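Local coordinates for protein unsaturated glucuronyl hydrolase (Streptococcus agalactiae, PDB 2ZZR) that hydrolyses unsaturated hyaluronan, chondroitin and heparin disaccharides, releasing the unsaturated uronic acid by cleaving (1->3) or (1->4) glycosidic bonds, at residues A[70-75]-A[378-383]; A[115-120]-A[248-253]. All blocks are in the same frame, centred on the assembly; numbering follows the deposited sequence.

Contact 1: residues A[70-75]-A[378-383]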
loop_
_atom_site.group_PDB
_atom_site.type_symbol
_atom_site.label_atom_id
_atom_site.label_comp_id
_atom_site.label_asym_id
_atom_site.label_seq_id
_atom_site.Cartn_x
_atom_site.Cartn_y
_atom_site.Cartn_z
ATOM N N ASN A 70 -10.177 2.329 -7.051
ATOM C CA ASN A 70 -11.550 2.410 -6.515
ATOM C C ASN A 70 -11.731 1.764 -5.141
ATOM O O ASN A 70 -12.504 2.266 -4.320
ATOM C CB ASN A 70 -12.557 1.813 -7.487
ATOM C CG ASN A 70 -12.567 2.534 -8.810
ATOM O OD1 ASN A 70 -13.374 3.445 -9.034
ATOM N ND2 ASN A 70 -11.658 2.149 -9.688
ATOM N N GLY A 71 -11.014 0.671 -4.907
ATOM C CA GLY A 71 -11.082 -0.076 -3.642
ATOM C C GLY A 71 -10.638 0.710 -2.421
ATOM O O GLY A 71 -11.098 0.428 -1.310
ATOM N N PHE A 72 -9.750 1.689 -2.619
ATOM C CA PHE A 72 -9.254 2.525 -1.523
ATOM C C PHE A 72 -10.350 3.411 -0.938
ATOM O O PHE A 72 -10.366 3.664 0.266
ATOM C CB PHE A 72 -8.052 3.375 -1.956
ATOM C CG PHE A 72 -6.835 2.566 -2.306
ATOM C CD1 PHE A 72 -6.201 1.777 -1.340
ATOM C CD2 PHE A 72 -6.317 2.590 -3.600
ATOM C CE1 PHE A 72 -5.070 1.024 -1.658
ATOM C CE2 PHE A 72 -5.188 1.836 -3.928
ATOM C CZ PHE A 72 -4.565 1.054 -2.957
ATOM N N TRP A 73 -11.268 3.865 -1.790
ATOM C CA TRP A 73 -12.441 4.612 -1.327
ATOM C C TRP A 73 -13.296 3.744 -0.391
ATOM O O TRP A 73 -13.568 4.134 0.750
ATOM C CB TRP A 73 -13.267 5.123 -2.518
ATOM C CG TRP A 73 -14.652 5.605 -2.145
ATOM C CD1 TRP A 73 -15.842 5.061 -2.542
ATOM C CD2 TRP A 73 -14.982 6.716 -1.293
ATOM N NE1 TRP A 73 -16.892 5.767 -1.999
ATOM C CE2 TRP A 73 -16.395 6.785 -1.228
ATOM C CE3 TRP A 73 -14.222 7.663 -0.588
ATOM C CZ2 TRP A 73 -17.066 7.762 -0.479
ATOM C CZ3 TRP A 73 -14.891 8.639 0.164
ATOM C CH2 TRP A 73 -16.301 8.678 0.207
ATOM N N THR A 74 -13.688 2.568 -0.872
ATOM C CA THR A 74 -14.473 1.613 -0.085
ATOM C C THR A 74 -13.739 1.245 1.210
ATOM O O THR A 74 -14.359 1.146 2.272
ATOM C CB THR A 74 -14.807 0.345 -0.887
ATOM O OG1 THR A 74 -15.268 0.706 -2.200
ATOM C CG2 THR A 74 -15.891 -0.482 -0.177
ATOM N N GLY A 75 -12.416 1.071 1.120
ATOM C CA GLY A 75 -11.594 0.814 2.311
ATOM C C GLY A 75 -11.685 1.896 3.376
ATOM O O GLY A 75 -11.741 1.585 4.574
ATOM N N GLY A 378 -3.172 7.146 -0.411
ATOM C CA GLY A 378 -2.596 7.891 0.710
ATOM C C GLY A 378 -3.637 8.132 1.789
ATOM O O GLY A 378 -3.358 7.959 2.976
ATOM N N ASP A 379 -4.845 8.512 1.375
ATOM C CA ASP A 379 -5.965 8.662 2.311
ATOM C C ASP A 379 -6.247 7.348 3.024
ATOM O O ASP A 379 -6.389 7.316 4.254
ATOM C CB ASP A 379 -7.231 9.095 1.574
ATOM C CG ASP A 379 -7.205 10.555 1.160
ATOM O OD1 ASP A 379 -6.192 11.251 1.397
ATOM O OD2 ASP A 379 -8.225 11.006 0.593
ATOM N N TYR A 380 -6.321 6.273 2.239
ATOM C CA TYR A 380 -6.604 4.956 2.776
ATOM C C TYR A 380 -5.548 4.511 3.808
ATOM O O TYR A 380 -5.904 4.109 4.924
ATOM C CB TYR A 380 -6.782 3.878 1.680
ATOM C CG TYR A 380 -6.891 2.541 2.360
ATOM C CD1 TYR A 380 -5.762 1.751 2.550
ATOM C CD2 TYR A 380 -8.097 2.124 2.928
ATOM C CE1 TYR A 380 -5.831 0.559 3.244
ATOM C CE2 TYR A 380 -8.179 0.921 3.626
ATOM C CZ TYR A 380 -7.033 0.152 3.784
ATOM O OH TYR A 380 -7.060 -1.029 4.477
ATOM N N TYR A 381 -4.266 4.567 3.440
ATOM C CA TYR A 381 -3.215 4.083 4.346
ATOM C C TYR A 381 -3.023 4.975 5.578
ATOM O O TYR A 381 -2.656 4.493 6.655
ATOM C CB TYR A 381 -1.896 3.823 3.600
ATOM C CG TYR A 381 -1.996 2.640 2.659
ATOM C CD1 TYR A 381 -2.215 1.350 3.150
ATOM C CD2 TYR A 381 -1.868 2.808 1.274
ATOM C CE1 TYR A 381 -2.324 0.259 2.290
ATOM C CE2 TYR A 381 -1.967 1.727 0.412
ATOM C CZ TYR A 381 -2.186 0.462 0.921
ATOM O OH TYR A 381 -2.292 -0.600 0.067
ATOM N N TYR A 382 -3.297 6.267 5.422
ATOM C CA TYR A 382 -3.304 7.179 6.561
ATOM C C TYR A 382 -4.375 6.748 7.569
ATOM O O TYR A 382 -4.087 6.564 8.757
ATOM C CB TYR A 382 -3.527 8.621 6.084
ATOM C CG TYR A 382 -3.809 9.619 7.185
ATOM C CD1 TYR A 382 -2.846 9.915 8.152
ATOM C CD2 TYR A 382 -5.037 10.282 7.245
ATOM C CE1 TYR A 382 -3.105 10.839 9.163
ATOM C CE2 TYR A 382 -5.305 11.214 8.250
ATOM C CZ TYR A 382 -4.336 11.481 9.203
ATOM O OH TYR A 382 -4.583 12.400 10.199
ATOM N N LEU A 383 -5.604 6.564 7.094
ATOM C CA LEU A 383 -6.682 6.100 7.966
ATOM C C LEU A 383 -6.424 4.681 8.508
ATOM O O LEU A 383 -6.722 4.397 9.666
ATOM C CB LEU A 383 -8.040 6.197 7.270
ATOM C CG LEU A 383 -9.291 5.902 8.102
ATOM C CD1 LEU A 383 -9.346 6.791 9.346
ATOM C CD2 LEU A 383 -10.536 6.085 7.240
#
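Different first torsions bring F72 and Y380 together: F72 carries CG anti to its carbonyl carbon (chi1 -65°), whereas Y380 carries CG anti to its backbone N (chi1 173°), and the two side chains cross at about a right angle. F72 CD1 lies 3.7 Å from Y380 CB and also reaches Y380 CG, so the phenyl ring rests against the root of the tyrosine; the ring planes are oblique and form neither a stack nor an edge-to-face pair. Farther out, F72 CE1 meets Y381, whose hydroxyl comes to the phenyl edge near its plane, with F72 CE1 to Y381 OH at 3.7 Å. Y381 in turn offers one ring face to its neighbour, Y380 CD1 standing 3.6 Å above the plane of the Y381 ring near the rim. The three rings thus make an aromatic cluster between helices 70-84 and 376-390, whose local axes approach to 8.8 Å and run 34° apart, pointing broadly the same way. The Y380 ring turns its edge to the backbone of G75, Y380 CD2 lying 3.6 Å from G75 C; the glycine, having no side chain, lets the ring edge come directly against the main chain. Beyond the pair, Y380 OH is hydrogen-bonded to E384 on its own helix, and Y381 lies beside W250, a likely substrate-binding residue. Cohesion across this buried interface is therefore apolar and aromatic: one tyrosine hydroxyl is satisfied within its own helix, while Y381 OH is buried without a hydrogen-bonding partner in the model and packs against ring carbons of F72 and F117.

Contact 2: residues A[115-120]-A[248-253]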
loop_
_atom_site.group_PDB
_atom_site.type_symbol
_atom_site.label_atom_id
_atom_site.label_comp_id
_atom_site.label_asym_id
_atom_site.label_seq_id
_atom_site.Cartn_x
_atom_site.Cartn_y
_atom_site.Cartn_z
ATOM N N LEU A 115 -5.590 -6.332 -8.801
ATOM C CA LEU A 115 -6.814 -6.962 -8.282
ATOM C C LEU A 115 -6.904 -6.881 -6.754
ATOM O O LEU A 115 -7.997 -6.736 -6.195
ATOM C CB LEU A 115 -6.915 -8.423 -8.747
ATOM C CG LEU A 115 -7.539 -8.739 -10.118
ATOM C CD1 LEU A 115 -9.015 -8.357 -10.160
ATOM C CD2 LEU A 115 -6.786 -8.067 -11.255
ATOM N N GLY A 116 -5.753 -6.963 -6.092
ATOM C CA GLY A 116 -5.681 -6.865 -4.636
ATOM C C GLY A 116 -6.004 -5.475 -4.126
ATOM O O GLY A 116 -6.821 -5.320 -3.220
ATOM N N PHE A 117 -5.378 -4.451 -4.704
ATOM C CA PHE A 117 -5.716 -3.067 -4.356
ATOM C C PHE A 117 -7.215 -2.808 -4.508
ATOM O O PHE A 117 -7.815 -2.092 -3.703
ATOM C CB PHE A 117 -4.966 -2.065 -5.240
ATOM C CG PHE A 117 -3.515 -1.862 -4.870
ATOM C CD1 PHE A 117 -2.562 -1.674 -5.866
ATOM C CD2 PHE A 117 -3.104 -1.821 -3.540
ATOM C CE1 PHE A 117 -1.220 -1.467 -5.544
ATOM C CE2 PHE A 117 -1.762 -1.611 -3.209
ATOM C CZ PHE A 117 -0.824 -1.430 -4.212
ATOM N N LEU A 118 -7.806 -3.383 -5.552
ATOM C CA LEU A 118 -9.218 -3.171 -5.845
ATOM C C LEU A 118 -10.143 -3.944 -4.915
ATOM O O LEU A 118 -11.096 -3.375 -4.374
ATOM C CB LEU A 118 -9.520 -3.525 -7.306
ATOM C CG LEU A 118 -9.088 -2.466 -8.326
ATOM C CD1 LEU A 118 -9.178 -3.013 -9.737
ATOM C CD2 LEU A 118 -9.905 -1.174 -8.189
ATOM N N TYR A 119 -9.853 -5.229 -4.725
ATOM C CA TYR A 119 -10.792 -6.139 -4.061
ATOM C C TYR A 119 -10.544 -6.367 -2.579
ATOM O O TYR A 119 -11.473 -6.689 -1.843
ATOM C CB TYR A 119 -10.912 -7.455 -4.834
ATOM C CG TYR A 119 -11.737 -7.248 -6.087
ATOM C CD1 TYR A 119 -13.101 -7.540 -6.101
ATOM C CD2 TYR A 119 -11.168 -6.694 -7.237
ATOM C CE1 TYR A 119 -13.868 -7.314 -7.237
ATOM C CE2 TYR A 119 -11.930 -6.460 -8.377
ATOM C CZ TYR A 119 -13.277 -6.771 -8.371
ATOM O OH TYR A 119 -14.045 -6.532 -9.491
ATOM N N THR A 120 -9.300 -6.199 -2.138
ATOM C CA THR A 120 -8.975 -6.425 -0.720
ATOM C C THR A 120 -9.623 -5.410 0.253
ATOM O O THR A 120 -10.289 -5.831 1.209
ATOM C CB THR A 120 -7.450 -6.542 -0.486
ATOM O OG1 THR A 120 -6.940 -7.643 -1.256
ATOM C CG2 THR A 120 -7.156 -6.766 1.007
ATOM N N GLN A 248 9.727 2.257 -2.395
ATOM C CA GLN A 248 10.366 1.832 -1.152
ATOM C C GLN A 248 9.300 1.412 -0.134
ATOM O O GLN A 248 9.422 0.366 0.506
ATOM C CB GLN A 248 11.249 2.955 -0.594
ATOM C CG GLN A 248 12.270 2.518 0.459
ATOM C CD GLN A 248 13.357 1.577 -0.084
ATOM O OE1 GLN A 248 13.986 0.840 0.681
ATOM N NE2 GLN A 248 13.591 1.613 -1.388
ATOM N N ALA A 249 8.252 2.226 -0.011
ATOM C CA ALA A 249 7.151 1.946 0.915
ATOM C C ALA A 249 6.357 0.687 0.569
ATOM O O ALA A 249 5.920 -0.026 1.469
ATOM C CB ALA A 249 6.224 3.148 1.030
ATOM N N TRP A 250 6.169 0.403 -0.721
ATOM C CA TRP A 250 5.502 -0.841 -1.113
ATOM C C TRP A 250 6.277 -2.050 -0.585
ATOM O O TRP A 250 5.678 -3.040 -0.183
ATOM C CB TRP A 250 5.363 -0.966 -2.631
ATOM C CG TRP A 250 4.401 -0.011 -3.309
ATOM C CD1 TRP A 250 4.622 0.658 -4.482
ATOM C CD2 TRP A 250 3.072 0.359 -2.882
ATOM N NE1 TRP A 250 3.528 1.422 -4.810
ATOM C CE2 TRP A 250 2.562 1.260 -3.848
ATOM C CE3 TRP A 250 2.272 0.029 -1.776
ATOM C CZ2 TRP A 250 1.281 1.835 -3.747
ATOM C CZ3 TRP A 250 0.989 0.599 -1.676
ATOM C CH2 TRP A 250 0.512 1.496 -2.658
ATOM N N GLY A 251 7.608 -1.962 -0.596
ATOM C CA GLY A 251 8.450 -3.003 -0.014
ATOM C C GLY A 251 8.277 -3.080 1.496
ATOM O O GLY A 251 8.076 -4.167 2.051
ATOM N N ILE A 252 8.324 -1.921 2.151
ATOM C CA ILE A 252 8.207 -1.832 3.613
ATOM C C ILE A 252 6.914 -2.449 4.136
ATOM O O ILE A 252 6.921 -3.077 5.193
ATOM C CB ILE A 252 8.386 -0.377 4.121
ATOM C CG1 ILE A 252 9.824 0.082 3.857
ATOM C CG2 ILE A 252 8.075 -0.257 5.622
ATOM C CD1 ILE A 252 10.003 1.593 3.911
ATOM N N TYR A 253 5.821 -2.297 3.388
ATOM C CA TYR A 253 4.547 -2.892 3.807
ATOM C C TYR A 253 4.337 -4.277 3.198
ATOM O O TYR A 253 3.888 -5.196 3.876
ATOM C CB TYR A 253 3.386 -1.944 3.488
ATOM C CG TYR A 253 2.064 -2.242 4.195
ATOM C CD1 TYR A 253 0.891 -1.610 3.783
ATOM C CD2 TYR A 253 1.986 -3.146 5.262
ATOM C CE1 TYR A 253 -0.334 -1.858 4.421
ATOM C CE2 TYR A 253 0.758 -3.414 5.905
ATOM C CZ TYR A 253 -0.391 -2.761 5.475
ATOM O OH TYR A 253 -1.603 -3.006 6.092
#
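F117 lays the end of its phenyl ring over one face of the W250 indole, with F117 CZ 3.6 Å from W250 CH2. The two side chains reach toward each other across the inside of the alpha-helical barrel characteristic of glycoside hydrolase family 88, from helices 115-130 and 245-262. Their backbones stay far apart, the nearest CA atoms being those of F117 and W250 at 11.9 Å, and the side chains alone bridge the gap. Both carry CG anti to the carbonyl carbon (chi1 -77° for F117 and -69° for W250), which directs each ring inward from its helix. The overlap is partial: F117 touches the six-membered half of the indole, and the planes are inclined at 45°, too oblique for a stack or an edge-to-face pair. W250 is expected to bind substrate, and its side chain lies next to D174, the likely proton donor, which F117 also touches. F117 follows closely on D114, the probable nucleophile, so the pair lies beside the two probable catalytic acids. The backbone N of F117 is hydrogen-bonded to N178 OD1, which ties the start of helix 115-130 to a third part of the chain. F117 CZ sits off-centre over the indole, toward the rim, while the adjacent F117 CE2 reaches W250 CZ3 at 3.8 Å.

In the fold
From the N terminus the chain reaches helix 70-84, the first side of contact 1, then passes through helix 87-105 to helix 115-130, the first side of contact 2. Contact 2 closes its loop at helix 245-262, after an interval that includes the three-stranded sheet; contact 1 closes only at helix 376-390, close to the C terminus. Contact 2 is therefore nested inside the loop of contact 1. Their centres are about 11 Å apart and they touch directly: F72 CZ packs on F117 CD2 at 3.3 Å, and Y381 reaches both F117 and Y253. Together they join four helices of the barrel into one aromatic core, whose contact 2 side lies beside the probable catalytic residues D114 and D174.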